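Local atomic coordinates of Cfl (Pectobacterium brasiliense, PDB entry 7A9J), a protein that acts as a coronafacic acid ligase of the ATP-dependent AMP-binding enzyme family, probably activating carboxylic acids as adenylates for amide synthesis. Residues I149-E154 / N158-W163; R466-I471 / N522-L527; I243-A248 / P276-G281. The protein carries 1 engineered substitution. All coordinates share one frame; numbering follows the deposited sequence.

Contact 1: I149-E154 / N158-W163; sequences IDLKIE and NNTHNW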
ATOM      1  N   ILE A 149      11.175 -23.534  -0.628  1.00 31.67           N
ATOM      2  CA  ILE A 149      10.233 -24.297   0.180  1.00 33.79           C
ATOM      3  C   ILE A 149       9.531 -25.295  -0.714  1.00 36.00           C
ATOM      4  O   ILE A 149       9.015 -24.936  -1.788  1.00 36.64           O
ATOM      5  CB  ILE A 149       9.219 -23.343   0.838  1.00 32.64           C
ATOM      6  CG1 ILE A 149       9.948 -22.327   1.710  1.00 33.02           C
ATOM      7  CG2 ILE A 149       8.181 -24.159   1.626  1.00 34.79           C
ATOM      8  CD1 ILE A 149       8.996 -21.243   2.328  1.00 35.43           C
ATOM      9  N   ASP A 150       9.547 -26.574  -0.305  1.00 33.97           N
ATOM     10  CA  ASP A 150       8.936 -27.665  -1.054  1.00 38.31           C
ATOM     11  C   ASP A 150       9.597 -27.878  -2.414  1.00 36.34           C
ATOM     12  O   ASP A 150       8.943 -28.375  -3.336  1.00 39.44           O
ATOM     13  CB  ASP A 150       7.433 -27.470  -1.282  1.00 38.48           C
ATOM     14  CG  ASP A 150       6.656 -27.260  -0.007  1.00 51.58           C
ATOM     15  OD1 ASP A 150       5.978 -26.207   0.097  1.00 61.29           O
ATOM     16  OD2 ASP A 150       6.675 -28.169   0.848  1.00 49.89           O
ATOM     17  N   LEU A 151      10.913 -27.595  -2.509  1.00 36.72           N
ATOM     18  CA  LEU A 151      11.711 -28.048  -3.650  1.00 39.83           C
ATOM     19  C   LEU A 151      11.452 -29.513  -3.976  1.00 43.94           C
ATOM     20  O   LEU A 151      11.492 -30.378  -3.085  1.00 40.28           O
ATOM     21  CB  LEU A 151      13.199 -27.809  -3.342  1.00 36.77           C
ATOM     22  CG  LEU A 151      14.176 -28.114  -4.479  1.00 37.09           C
ATOM     23  CD1 LEU A 151      13.988 -26.968  -5.553  1.00 34.91           C
ATOM     24  CD2 LEU A 151      15.607 -28.167  -3.994  1.00 38.99           C
ATOM     25  N   LYS A 152      11.238 -29.834  -5.263  1.00 41.31           N
ATOM     26  CA  LYS A 152      11.164 -31.238  -5.655  1.00 45.13           C
ATOM     27  C   LYS A 152      12.537 -31.878  -5.527  1.00 43.29           C
ATOM     28  O   LYS A 152      13.569 -31.254  -5.796  1.00 43.28           O
ATOM     29  CB  LYS A 152      10.653 -31.381  -7.099  1.00 43.50           C
ATOM     30  CG  LYS A 152       9.387 -30.539  -7.291  1.00 40.32           C
ATOM     31  CD  LYS A 152       8.826 -30.669  -8.719  1.00 44.06           C
ATOM     32  CE  LYS A 152       7.833 -29.485  -8.996  1.00 51.80           C
ATOM     33  NZ  LYS A 152       7.045 -29.779 -10.250  1.00 61.03           N
ATOM     34  N   ILE A 153      12.569 -33.112  -5.026  1.00 45.76           N
ATOM     35  CA  ILE A 153      13.877 -33.666  -4.709  1.00 44.07           C
ATOM     36  C   ILE A 153      14.766 -33.818  -5.932  1.00 49.32           C
ATOM     37  O   ILE A 153      15.986 -33.695  -5.821  1.00 53.42           O
ATOM     38  CB  ILE A 153      13.725 -35.021  -3.979  1.00 48.48           C
ATOM     39  CG1 ILE A 153      12.857 -35.999  -4.763  1.00 53.01           C
ATOM     40  CG2 ILE A 153      13.131 -34.799  -2.595  1.00 69.39           C
ATOM     41  CD1 ILE A 153      12.717 -37.291  -4.032  1.00 59.59           C
ATOM     42  N   GLU A 154      14.202 -34.116  -7.105  1.00 49.61           N
ATOM     43  CA  GLU A 154      15.066 -34.212  -8.286  1.00 49.24           C
ATOM     44  C   GLU A 154      15.762 -32.891  -8.642  1.00 47.57           C
ATOM     45  O   GLU A 154      16.644 -32.909  -9.520  1.00 48.07           O
ATOM     46  CB  GLU A 154      14.288 -34.698  -9.503  1.00 48.68           C
ATOM     47  CG  GLU A 154      13.179 -33.773 -10.012  1.00 47.41           C
ATOM     48  CD  GLU A 154      11.887 -33.915  -9.230  1.00 59.40           C
ATOM     49  OE1 GLU A 154      10.855 -33.414  -9.743  1.00 53.39           O
ATOM     50  OE2 GLU A 154      11.913 -34.538  -8.116  1.00 53.32           O
ATOM     51  N   ASN A 158      23.559 -28.777  -7.488  1.00 56.64           N
ATOM     52  CA  ASN A 158      24.314 -27.545  -7.774  1.00 60.13           C
ATOM     53  C   ASN A 158      24.139 -26.599  -6.596  1.00 51.54           C
ATOM     54  O   ASN A 158      24.498 -26.973  -5.465  1.00 58.26           O
ATOM     55  CB  ASN A 158      23.869 -26.974  -9.118  1.00 58.99           C
ATOM     56  CG  ASN A 158      24.074 -27.937 -10.219  1.00 65.95           C
ATOM     57  OD1 ASN A 158      25.098 -28.625 -10.268  1.00 62.45           O
ATOM     58  ND2 ASN A 158      23.093 -28.042 -11.101  1.00 66.65           N
ATOM     59  N   ASN A 159      23.571 -25.414  -6.780  1.00 49.61           N
ATOM     60  CA  ASN A 159      23.372 -24.492  -5.682  1.00 42.97           C
ATOM     61  C   ASN A 159      21.920 -24.410  -5.233  1.00 40.13           C
ATOM     62  O   ASN A 159      21.585 -23.535  -4.446  1.00 44.25           O
ATOM     63  CB  ASN A 159      23.876 -23.104  -6.042  1.00 50.62           C
ATOM     64  CG  ASN A 159      25.355 -23.091  -6.237  1.00 56.85           C
ATOM     65  OD1 ASN A 159      26.079 -23.814  -5.547  1.00 57.13           O
ATOM     66  ND2 ASN A 159      25.822 -22.287  -7.189  1.00 57.44           N
ATOM     67  N   THR A 160      21.071 -25.324  -5.679  1.00 43.28           N
ATOM     68  CA  THR A 160      19.660 -25.285  -5.301  1.00 42.39           C
ATOM     69  C   THR A 160      19.398 -26.280  -4.186  1.00 39.11           C
ATOM     70  O   THR A 160      19.749 -27.457  -4.320  1.00 41.99           O
ATOM     71  CB  THR A 160      18.811 -25.595  -6.523  1.00 49.07           C
ATOM     72  OG1 THR A 160      19.149 -24.610  -7.500  1.00 42.99           O
ATOM     73  CG2 THR A 160      17.325 -25.474  -6.208  1.00 43.63           C
ATOM     74  N   HIS A 161      18.805 -25.776  -3.090  1.00 42.00           N
ATOM     75  CA  HIS A 161      18.637 -26.501  -1.838  1.00 44.73           C
ATOM     76  C   HIS A 161      17.182 -26.453  -1.401  1.00 44.07           C
ATOM     77  O   HIS A 161      16.438 -25.523  -1.727  1.00 38.39           O
ATOM     78  CB  HIS A 161      19.529 -25.901  -0.733  1.00 42.97           C
ATOM     79  CG  HIS A 161      20.985 -26.006  -1.041  1.00 48.65           C
ATOM     80  ND1 HIS A 161      21.751 -27.103  -0.687  1.00 52.15           N
ATOM     81  CD2 HIS A 161      21.810 -25.163  -1.707  1.00 48.51           C
ATOM     82  CE1 HIS A 161      22.988 -26.924  -1.121  1.00 54.04           C
ATOM     83  NE2 HIS A 161      23.056 -25.742  -1.719  1.00 48.00           N
ATOM     84  N   ASN A 162      16.778 -27.462  -0.649  1.00 43.89           N
ATOM     85  CA  ASN A 162      15.465 -27.406  -0.020  1.00 39.77           C
ATOM     86  C   ASN A 162      15.518 -26.478   1.187  1.00 38.21           C
ATOM     87  O   ASN A 162      16.517 -26.451   1.924  1.00 41.18           O
ATOM     88  CB  ASN A 162      15.061 -28.824   0.413  1.00 41.63           C
ATOM     89  CG  ASN A 162      13.615 -28.919   0.857  1.00 41.60           C
ATOM     90  OD1 ASN A 162      13.225 -28.338   1.878  1.00 40.01           O
ATOM     91  ND2 ASN A 162      12.807 -29.662   0.088  1.00 43.79           N
ATOM     92  N   TRP A 163      14.414 -25.759   1.419  1.00 32.46           N
ATOM     93  CA  TRP A 163      14.283 -24.870   2.572  1.00 30.47           C
ATOM     94  C   TRP A 163      14.620 -25.585   3.885  1.00 35.37           C
ATOM     95  O   TRP A 163      15.194 -24.977   4.801  1.00 36.34           O
ATOM     96  CB  TRP A 163      12.851 -24.346   2.660  1.00 34.23           C
ATOM     97  CG  TRP A 163      12.488 -23.734   3.963  1.00 30.98           C
ATOM     98  CD1 TRP A 163      11.800 -24.324   5.010  1.00 38.26           C
ATOM     99  CD2 TRP A 163      12.795 -22.412   4.375  1.00 32.09           C
ATOM    100  NE1 TRP A 163      11.664 -23.430   6.026  1.00 33.87           N
ATOM    101  CE2 TRP A 163      12.291 -22.258   5.690  1.00 30.89           C
ATOM    102  CE3 TRP A 163      13.451 -21.342   3.766  1.00 34.23           C
ATOM    103  CZ2 TRP A 163      12.409 -21.071   6.393  1.00 33.85           C
ATOM    104  CZ3 TRP A 163      13.529 -20.118   4.456  1.00 33.78           C
ATOM    105  CH2 TRP A 163      13.041 -20.014   5.771  1.00 32.46           C
TER
HETATM  106  O   HOH W   1      10.655 -27.228   2.153  1.00 37.07           O
HETATM  107  O   HOH W   2      14.178 -31.096  -2.101  1.00 45.70           O
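Ile149 lays its CG1 branch over one face of the Trp163 indole, 3.5 Å above the plane and offset toward the rim. The two side chains lie side by side and point the same way. Ile149 CG1 also meets Trp163 CB at 3.7 Å. Trp163 CG lies opposite the backbone N (chi1 164°), which sets the ring alongside Ile149. The indole also packs on Glu84 and Thr88 of helix 83-95, and Ile149 shares Glu84.

Leu151 makes the second apolar contact. Its CD1 meets Thr160 CG2 at 3.7 Å, while CD2 lies against the backbone of His161, 3.5 Å from its C. Thr160 gives its methyl to this contact, while its OG1 is hydrogen-bonded to Glu138.

Asn162 is the polar link, and it works through water. One water accepts from Asp150 N and donates to Asn162 OD1; the water oxygen lies 2.8 Å from Asn162 OD1. A second water donates to Leu151 O and accepts from Asn162 ND2, at 3.0 Å from ND2. Asn162 OD1 also takes the N-H of Glu164, as N-cap of the short helix 163-166. That N-H and the water that accepts from ND2 are consistent with the amide's assigned orientation.

Strand 160-162 is an edge strand of a five-stranded parallel sheet, next to strand 145-148. Residues 149-154 leave that neighbouring strand, and Trp163 still bonds to Val148 through the backbone. No direct hydrogen bond crosses between the two segments. Apolar packing and two bridging waters join them instead, which suits a partly buried sheet edge near solvent.

Contact 2: R466-I471 / N522-L527; sequences RIIALI and NEYHLL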
ATOM      1  N   ARG A 466     -13.048  23.763 -21.279  1.00 33.79           N
ATOM      2  CA  ARG A 466     -14.455  23.727 -20.904  1.00 34.92           C
ATOM      3  C   ARG A 466     -14.670  22.494 -20.043  1.00 34.40           C
ATOM      4  O   ARG A 466     -14.162  21.421 -20.381  1.00 32.68           O
ATOM      5  CB  ARG A 466     -15.319  23.674 -22.161  1.00 41.01           C
ATOM      6  CG  ARG A 466     -16.798  23.579 -21.948  1.00 47.40           C
ATOM      7  CD  ARG A 466     -17.535  23.845 -23.288  1.00 39.72           C
ATOM      8  NE  ARG A 466     -17.097  22.923 -24.328  1.00 39.23           N
ATOM      9  CZ  ARG A 466     -17.747  21.829 -24.706  1.00 49.78           C
ATOM     10  NH1 ARG A 466     -18.900  21.497 -24.128  1.00 54.91           N
ATOM     11  NH2 ARG A 466     -17.235  21.077 -25.681  1.00 50.77           N
ATOM     12  N   ILE A 467     -15.424  22.648 -18.949  1.00 33.38           N
ATOM     13  CA  ILE A 467     -15.590  21.547 -17.993  1.00 35.88           C
ATOM     14  C   ILE A 467     -16.740  20.650 -18.399  1.00 36.68           C
ATOM     15  O   ILE A 467     -17.862  21.117 -18.623  1.00 38.76           O
ATOM     16  CB  ILE A 467     -15.806  22.097 -16.575  1.00 35.21           C
ATOM     17  CG1 ILE A 467     -14.555  22.874 -16.161  1.00 35.71           C
ATOM     18  CG2 ILE A 467     -16.131  20.940 -15.565  1.00 33.64           C
ATOM     19  CD1 ILE A 467     -14.717  23.553 -14.806  1.00 43.65           C
ATOM     20  N   ILE A 468     -16.463  19.350 -18.478  1.00 31.51           N
ATOM     21  CA  ILE A 468     -17.469  18.344 -18.795  1.00 33.27           C
ATOM     22  C   ILE A 468     -17.680  17.476 -17.558  1.00 35.23           C
ATOM     23  O   ILE A 468     -16.705  17.078 -16.899  1.00 35.01           O
ATOM     24  CB  ILE A 468     -16.997  17.478 -19.979  1.00 34.55           C
ATOM     25  CG1 ILE A 468     -16.462  18.363 -21.126  1.00 34.79           C
ATOM     26  CG2 ILE A 468     -18.090  16.470 -20.367  1.00 36.02           C
ATOM     27  CD1 ILE A 468     -17.463  19.371 -21.738  1.00 33.33           C
ATOM     28  N   ALA A 469     -18.927  17.137 -17.263  1.00 35.68           N
ATOM     29  CA  ALA A 469     -19.195  16.181 -16.183  1.00 39.98           C
ATOM     30  C   ALA A 469     -19.814  14.925 -16.772  1.00 40.55           C
ATOM     31  O   ALA A 469     -20.878  14.989 -17.408  1.00 42.27           O
ATOM     32  CB  ALA A 469     -20.139  16.783 -15.133  1.00 41.66           C
ATOM     33  N   LEU A 470     -19.170  13.791 -16.545  1.00 39.45           N
ATOM     34  CA  LEU A 470     -19.806  12.507 -16.787  1.00 42.94           C
ATOM     35  C   LEU A 470     -20.631  12.132 -15.563  1.00 49.16           C
ATOM     36  O   LEU A 470     -20.107  12.090 -14.448  1.00 48.96           O
ATOM     37  CB  LEU A 470     -18.722  11.477 -17.108  1.00 48.71           C
ATOM     38  CG  LEU A 470     -18.964  10.184 -17.873  1.00 55.30           C
ATOM     39  CD1 LEU A 470     -19.838  10.463 -19.074  1.00 58.18           C
ATOM     40  CD2 LEU A 470     -17.595   9.666 -18.333  1.00 45.41           C
ATOM     41  N   ILE A 471     -21.926  11.901 -15.757  1.00 49.21           N
ATOM     42  CA  ILE A 471     -22.879  11.681 -14.665  1.00 55.60           C
ATOM     43  C   ILE A 471     -23.471  10.284 -14.812  1.00 63.96           C
ATOM     44  O   ILE A 471     -24.090   9.978 -15.840  1.00 54.10           O
ATOM     45  CB  ILE A 471     -24.017  12.716 -14.679  1.00 54.06           C
ATOM     46  CG1 ILE A 471     -23.485  14.149 -14.607  1.00 58.35           C
ATOM     47  CG2 ILE A 471     -25.033  12.420 -13.553  1.00 63.43           C
ATOM     48  CD1 ILE A 471     -22.877  14.501 -13.292  1.00 46.38           C
ATOM     49  N   ASN A 522      -9.881  12.568 -23.940  1.00 40.76           N
ATOM     50  CA  ASN A 522      -9.496  12.173 -25.290  1.00 46.86           C
ATOM     51  C   ASN A 522     -10.616  11.437 -25.995  1.00 46.84           C
ATOM     52  O   ASN A 522     -10.684  11.494 -27.229  1.00 48.94           O
ATOM     53  CB  ASN A 522      -8.242  11.289 -25.245  1.00 50.41           C
ATOM     54  CG  ASN A 522      -6.965  12.101 -25.082  1.00 57.94           C
ATOM     55  OD1 ASN A 522      -6.931  13.280 -25.414  1.00 66.19           O
ATOM     56  ND2 ASN A 522      -5.905  11.471 -24.567  1.00 65.10           N
ATOM     57  N   GLU A 523     -11.562  10.871 -25.230  1.00 36.25           N
ATOM     58  CA  GLU A 523     -12.696  10.130 -25.769  1.00 35.38           C
ATOM     59  C   GLU A 523     -14.008  10.886 -25.660  1.00 32.35           C
ATOM     60  O   GLU A 523     -15.089  10.270 -25.731  1.00 35.68           O
ATOM     61  CB  GLU A 523     -12.803   8.790 -25.025  1.00 37.43           C
ATOM     62  CG  GLU A 523     -11.497   8.044 -25.035  1.00 50.73           C
ATOM     63  CD  GLU A 523     -11.104   7.634 -26.438  1.00 67.70           C
ATOM     64  OE1 GLU A 523      -9.902   7.714 -26.784  1.00 66.01           O
ATOM     65  OE2 GLU A 523     -12.014   7.247 -27.205  1.00 70.45           O
ATOM     66  N   TYR A 524     -13.927  12.219 -25.502  1.00 33.68           N
ATOM     67  CA  TYR A 524     -15.095  13.064 -25.280  1.00 35.59           C
ATOM     68  C   TYR A 524     -16.169  12.892 -26.344  1.00 32.00           C
ATOM     69  O   TYR A 524     -17.358  12.748 -26.022  1.00 37.05           O
ATOM     70  CB  TYR A 524     -14.622  14.510 -25.210  1.00 36.16           C
ATOM     71  CG  TYR A 524     -15.713  15.552 -25.322  1.00 34.79           C
ATOM     72  CD1 TYR A 524     -16.718  15.642 -24.365  1.00 33.75           C
ATOM     73  CD2 TYR A 524     -15.708  16.475 -26.361  1.00 34.01           C
ATOM     74  CE1 TYR A 524     -17.716  16.616 -24.458  1.00 35.46           C
ATOM     75  CE2 TYR A 524     -16.703  17.464 -26.455  1.00 40.25           C
ATOM     76  CZ  TYR A 524     -17.702  17.518 -25.503  1.00 38.39           C
ATOM     77  OH  TYR A 524     -18.699  18.480 -25.577  1.00 43.75           O
ATOM     78  N   HIS A 525     -15.779  12.948 -27.640  1.00 34.76           N
ATOM     79  CA  HIS A 525     -16.762  12.769 -28.705  1.00 38.03           C
ATOM     80  C   HIS A 525     -17.342  11.358 -28.714  1.00 39.18           C
ATOM     81  O   HIS A 525     -18.550  11.200 -28.949  1.00 36.61           O
ATOM     82  CB  HIS A 525     -16.138  13.142 -30.052  1.00 34.61           C
ATOM     83  CG  HIS A 525     -15.537  14.506 -30.020  1.00 43.56           C
ATOM     84  ND1 HIS A 525     -16.312  15.641 -30.061  1.00 48.58           N
ATOM     85  CD2 HIS A 525     -14.263  14.919 -29.820  1.00 45.22           C
ATOM     86  CE1 HIS A 525     -15.538  16.702 -29.950  1.00 45.38           C
ATOM     87  NE2 HIS A 525     -14.291  16.293 -29.815  1.00 48.52           N
ATOM     88  N   LEU A 526     -16.520  10.336 -28.456  1.00 37.82           N
ATOM     89  CA  LEU A 526     -17.055   8.978 -28.317  1.00 34.93           C
ATOM     90  C   LEU A 526     -18.067   8.924 -27.175  1.00 44.03           C
ATOM     91  O   LEU A 526     -19.200   8.452 -27.352  1.00 42.76           O
ATOM     92  CB  LEU A 526     -15.932   7.969 -28.086  1.00 34.13           C
ATOM     93  CG  LEU A 526     -16.460   6.529 -27.909  1.00 38.05           C
ATOM     94  CD1 LEU A 526     -17.097   5.989 -29.171  1.00 41.56           C
ATOM     95  CD2 LEU A 526     -15.308   5.658 -27.454  1.00 42.98           C
ATOM     96  N   LEU A 527     -17.686   9.456 -26.012  1.00 36.28           N
ATOM     97  CA  LEU A 527     -18.584   9.458 -24.853  1.00 41.95           C
ATOM     98  C   LEU A 527     -19.917  10.096 -25.203  1.00 35.90           C
ATOM     99  O   LEU A 527     -20.977   9.524 -24.929  1.00 43.06           O
ATOM    100  CB  LEU A 527     -17.926  10.179 -23.673  1.00 41.35           C
ATOM    101  CG  LEU A 527     -16.794   9.441 -22.944  1.00 42.13           C
ATOM    102  CD1 LEU A 527     -16.123  10.388 -21.947  1.00 43.78           C
ATOM    103  CD2 LEU A 527     -17.222   8.137 -22.251  1.00 51.81           C
TER
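Tyr524 begins helix 524-530; with CG opposite the backbone N (chi1 166°), the far end of its ring reaches strand 464-473. Arg466 NH2 donates to Tyr524 OH at 3.0 Å, with an N-H...O angle of 151°. The hydroxyl lies near the guanidinium plane, and that plane stands 71° from the tyrosine ring. The bond from Arg466 NH1 to the same OH is weak. Ile468 CD1 approaches the ring obliquely, 3.9 Å from Tyr524 CE1. The same methyl also lies over one face of the Arg466 guanidinium.

One turn later, Leu527 N bonds back to Glu523 O. Leu527 CD1 meets Leu470 CD2 at 4.0 Å, and the two side chains cross at about a right angle. Arg466, Ile468 and Leu470 alternate along the strand, so all three face the helix.

Glu500 of the adjacent strand 500-503 completes the polar end. It forms a salt bridge with Arg466 NH1 and a hydrogen bond with Tyr524 OH, which also bonds Lys528 NZ. Arg466 donates to the hydroxyl, and a charged Lys528 NZ can only donate, so the hydroxyl's own proton probably goes to Glu500; this would fix the rotation of the OH.

Contact 3: I243-A248 / P276-G281; sequences ILITFA and PAWIAG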
ATOM      1  N   ILE A 243       5.333  -5.299   4.793  1.00 26.19           N
ATOM      2  CA  ILE A 243       6.490  -5.612   5.642  1.00 25.91           C
ATOM      3  C   ILE A 243       6.492  -4.713   6.870  1.00 25.11           C
ATOM      4  O   ILE A 243       6.618  -5.171   8.020  1.00 26.01           O
ATOM      5  CB  ILE A 243       7.785  -5.432   4.829  1.00 27.26           C
ATOM      6  CG1 ILE A 243       7.798  -6.412   3.689  1.00 26.25           C
ATOM      7  CG2 ILE A 243       9.018  -5.476   5.790  1.00 27.25           C
ATOM      8  CD1 ILE A 243       8.971  -6.234   2.685  1.00 25.84           C
ATOM      9  N   LEU A 244       6.281  -3.401   6.639  1.00 23.08           N
ATOM     10  CA  LEU A 244       6.275  -2.462   7.731  1.00 22.75           C
ATOM     11  C   LEU A 244       5.107  -2.717   8.659  1.00 24.52           C
ATOM     12  O   LEU A 244       5.264  -2.580   9.880  1.00 23.61           O
ATOM     13  CB  LEU A 244       6.210  -1.039   7.182  1.00 22.62           C
ATOM     14  CG  LEU A 244       7.434  -0.594   6.371  1.00 25.15           C
ATOM     15  CD1 LEU A 244       7.184   0.904   5.904  1.00 25.19           C
ATOM     16  CD2 LEU A 244       8.708  -0.618   7.175  1.00 25.21           C
ATOM     17  N   ILE A 245       3.930  -2.994   8.101  1.00 23.90           N
ATOM     18  CA  ILE A 245       2.764  -3.290   8.940  1.00 20.20           C
ATOM     19  C   ILE A 245       3.051  -4.495   9.811  1.00 22.35           C
ATOM     20  O   ILE A 245       2.735  -4.491  10.995  1.00 23.18           O
ATOM     21  CB  ILE A 245       1.524  -3.587   8.090  1.00 21.06           C
ATOM     22  CG1 ILE A 245       1.004  -2.264   7.492  1.00 23.73           C
ATOM     23  CG2 ILE A 245       0.423  -4.221   8.928  1.00 24.39           C
ATOM     24  CD1 ILE A 245      -0.008  -2.530   6.339  1.00 24.15           C
ATOM     25  N   THR A 246       3.662  -5.507   9.222  1.00 22.01           N
ATOM     26  CA  THR A 246       3.921  -6.745   9.969  1.00 23.81           C
ATOM     27  C   THR A 246       4.926  -6.502  11.110  1.00 25.75           C
ATOM     28  O   THR A 246       4.709  -6.934  12.248  1.00 25.15           O
ATOM     29  CB  THR A 246       4.396  -7.808   8.973  1.00 24.08           C
ATOM     30  OG1 THR A 246       3.379  -8.024   7.997  1.00 26.74           O
ATOM     31  CG2 THR A 246       4.727  -9.198   9.748  1.00 26.97           C
ATOM     32  N   PHE A 247       6.047  -5.827  10.835  1.00 22.66           N
ATOM     33  CA  PHE A 247       6.987  -5.511  11.886  1.00 25.69           C
ATOM     34  C   PHE A 247       6.317  -4.671  12.968  1.00 26.10           C
ATOM     35  O   PHE A 247       6.514  -4.904  14.167  1.00 25.50           O
ATOM     36  CB  PHE A 247       8.209  -4.720  11.385  1.00 26.23           C
ATOM     37  CG  PHE A 247       9.098  -5.473  10.429  1.00 26.25           C
ATOM     38  CD1 PHE A 247       9.342  -6.869  10.571  1.00 25.84           C
ATOM     39  CD2 PHE A 247       9.818  -4.780   9.494  1.00 26.51           C
ATOM     40  CE1 PHE A 247      10.204  -7.500   9.678  1.00 31.00           C
ATOM     41  CE2 PHE A 247      10.666  -5.423   8.600  1.00 27.90           C
ATOM     42  CZ  PHE A 247      10.910  -6.775   8.717  1.00 27.58           C
ATOM     43  N   ALA A 248       5.530  -3.676  12.549  1.00 27.70           N
ATOM     44  CA  ALA A 248       4.947  -2.768  13.529  1.00 22.72           C
ATOM     45  C   ALA A 248       3.924  -3.477  14.392  1.00 25.32           C
ATOM     46  O   ALA A 248       3.902  -3.252  15.607  1.00 26.22           O
ATOM     47  CB  ALA A 248       4.274  -1.560  12.799  1.00 23.57           C
ATOM     48  N   PRO A 276     -10.445 -10.495  11.862  1.00 34.66           N
ATOM     49  CA  PRO A 276      -9.340  -9.645  12.288  1.00 31.68           C
ATOM     50  C   PRO A 276      -9.866  -8.338  12.891  1.00 31.98           C
ATOM     51  O   PRO A 276     -10.990  -7.896  12.623  1.00 35.17           O
ATOM     52  CB  PRO A 276      -8.568  -9.390  10.989  1.00 31.46           C
ATOM     53  CG  PRO A 276      -9.622  -9.518   9.913  1.00 32.30           C
ATOM     54  CD  PRO A 276     -10.538 -10.593  10.387  1.00 31.67           C
ATOM     55  N   ALA A 277      -9.047  -7.732  13.739  1.00 31.78           N
ATOM     56  CA  ALA A 277      -9.403  -6.470  14.383  1.00 29.09           C
ATOM     57  C   ALA A 277      -9.054  -5.275  13.517  1.00 28.73           C
ATOM     58  O   ALA A 277      -9.589  -4.178  13.754  1.00 31.80           O
ATOM     59  CB  ALA A 277      -8.665  -6.307  15.719  1.00 32.52           C
ATOM     60  N   TRP A 278      -8.177  -5.468  12.526  1.00 27.79           N
ATOM     61  CA  TRP A 278      -7.614  -4.360  11.765  1.00 28.24           C
ATOM     62  C   TRP A 278      -7.257  -4.910  10.401  1.00 28.41           C
ATOM     63  O   TRP A 278      -6.679  -6.008  10.319  1.00 26.15           O
ATOM     64  CB  TRP A 278      -6.391  -3.816  12.497  1.00 28.17           C
ATOM     65  CG  TRP A 278      -5.763  -2.563  11.900  1.00 27.29           C
ATOM     66  CD1 TRP A 278      -5.951  -1.286  12.336  1.00 27.04           C
ATOM     67  CD2 TRP A 278      -4.747  -2.514  10.916  1.00 27.57           C
ATOM     68  NE1 TRP A 278      -5.122  -0.433  11.651  1.00 25.05           N
ATOM     69  CE2 TRP A 278      -4.387  -1.168  10.752  1.00 24.53           C
ATOM     70  CE3 TRP A 278      -4.121  -3.504  10.114  1.00 25.11           C
ATOM     71  CZ2 TRP A 278      -3.409  -0.746   9.851  1.00 26.68           C
ATOM     72  CZ3 TRP A 278      -3.150  -3.089   9.188  1.00 24.50           C
ATOM     73  CH2 TRP A 278      -2.782  -1.719   9.081  1.00 26.17           C
ATOM     74  N   ILE A 279      -7.623  -4.185   9.332  1.00 23.64           N
ATOM     75  CA  ILE A 279      -7.407  -4.668   7.976  1.00 26.23           C
ATOM     76  C   ILE A 279      -6.801  -3.512   7.185  1.00 29.87           C
ATOM     77  O   ILE A 279      -7.451  -2.459   7.023  1.00 28.92           O
ATOM     78  CB  ILE A 279      -8.723  -5.084   7.299  1.00 28.04           C
ATOM     79  CG1 ILE A 279      -9.461  -6.129   8.152  1.00 27.73           C
ATOM     80  CG2 ILE A 279      -8.444  -5.585   5.891  1.00 26.73           C
ATOM     81  CD1 ILE A 279     -10.825  -6.502   7.537  1.00 31.10           C
ATOM     82  N   ALA A 280      -5.626  -3.736   6.618  1.00 28.76           N
ATOM     83  CA  ALA A 280      -5.085  -2.826   5.612  1.00 28.07           C
ATOM     84  C   ALA A 280      -5.340  -3.368   4.213  1.00 27.80           C
ATOM     85  O   ALA A 280      -5.357  -4.572   3.982  1.00 28.79           O
ATOM     86  CB  ALA A 280      -3.572  -2.618   5.835  1.00 25.33           C
ATOM     87  N   GLY A 281      -5.541  -2.455   3.246  1.00 23.71           N
ATOM     88  CA  GLY A 281      -5.748  -2.937   1.881  1.00 25.65           C
ATOM     89  C   GLY A 281      -5.657  -1.758   0.924  1.00 26.68           C
ATOM     90  O   GLY A 281      -5.563  -0.602   1.339  1.00 28.65           O
TER
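Ile245 packs against two residues of strand 278-281, and both of its branches take part. Its CD1 methyl meets Ala280 CB at 3.6 Å. The same methyl lies at the edge of the Trp278 indole, in the plane of the ring, 4.0 Å from Trp278 CH2. The CG2 branch comes to the six-membered ring obliquely, 3.8 Å from Trp278 CZ3. Ile245 thus sits against the outer corner of the indole, at CZ3 and CH2. Its chain is extended at the end (chi2 165°), which carries CD1 forward to the alanine methyl. With CG opposite the backbone N (chi1 -174°), Trp278 extends its six-membered ring to the isoleucine, and the two side chains meet at a slant. No hydrogen bond passes between the two segments.

Trp278 and Ala280 both point toward the helix, as alternate residues of a strand do. Helix 240-251 here lies against parallel strands of the AMP-binding domain. Strand 278-281 runs between strands 230-233 and 306-311, parallel to both. Trp278 bonds to Leu232 through the backbone, and Ile279 bonds to Val306 and Val308.

Strand 230-233 widens the apolar patch, since Ile231 touches both Ile245 and Trp278. Ser233 adds a further contact to Ile245, and Ile217 one to Trp278. Other residues of the helix pack elsewhere: Thr246 and Phe247 on Ile86 of helix 83-95. Leu244 packs on Leu206, Ala209 and Thr213 of helix 203-214, and it also touches the bound 6-ethyl-1-oxidanylidene-indene-4-carboxylic acid. The side chain of Ile245 lies about 7 Å from that ligand.

Contact 3 is the most central, with its centre about 11 Å from the centre of the chain. Contacts 1 and 2 lie about 32 and 31 Å out, on opposite sides. Contacts 1 and 3 both belong to the AMP-binding part of the chain, and helix 83-95 packs against residues of both, yet their nearest atoms are about 13 Å apart. Contact 2 belongs to the C-terminal part. Contacts 2 and 3 each set a helix on a strand and are buried, whereas contact 1 joins a loop to an edge strand and is partly buried. The chemistry follows: contact 3 is wholly apolar, contact 2 adds a charged network, and contact 1 uses water.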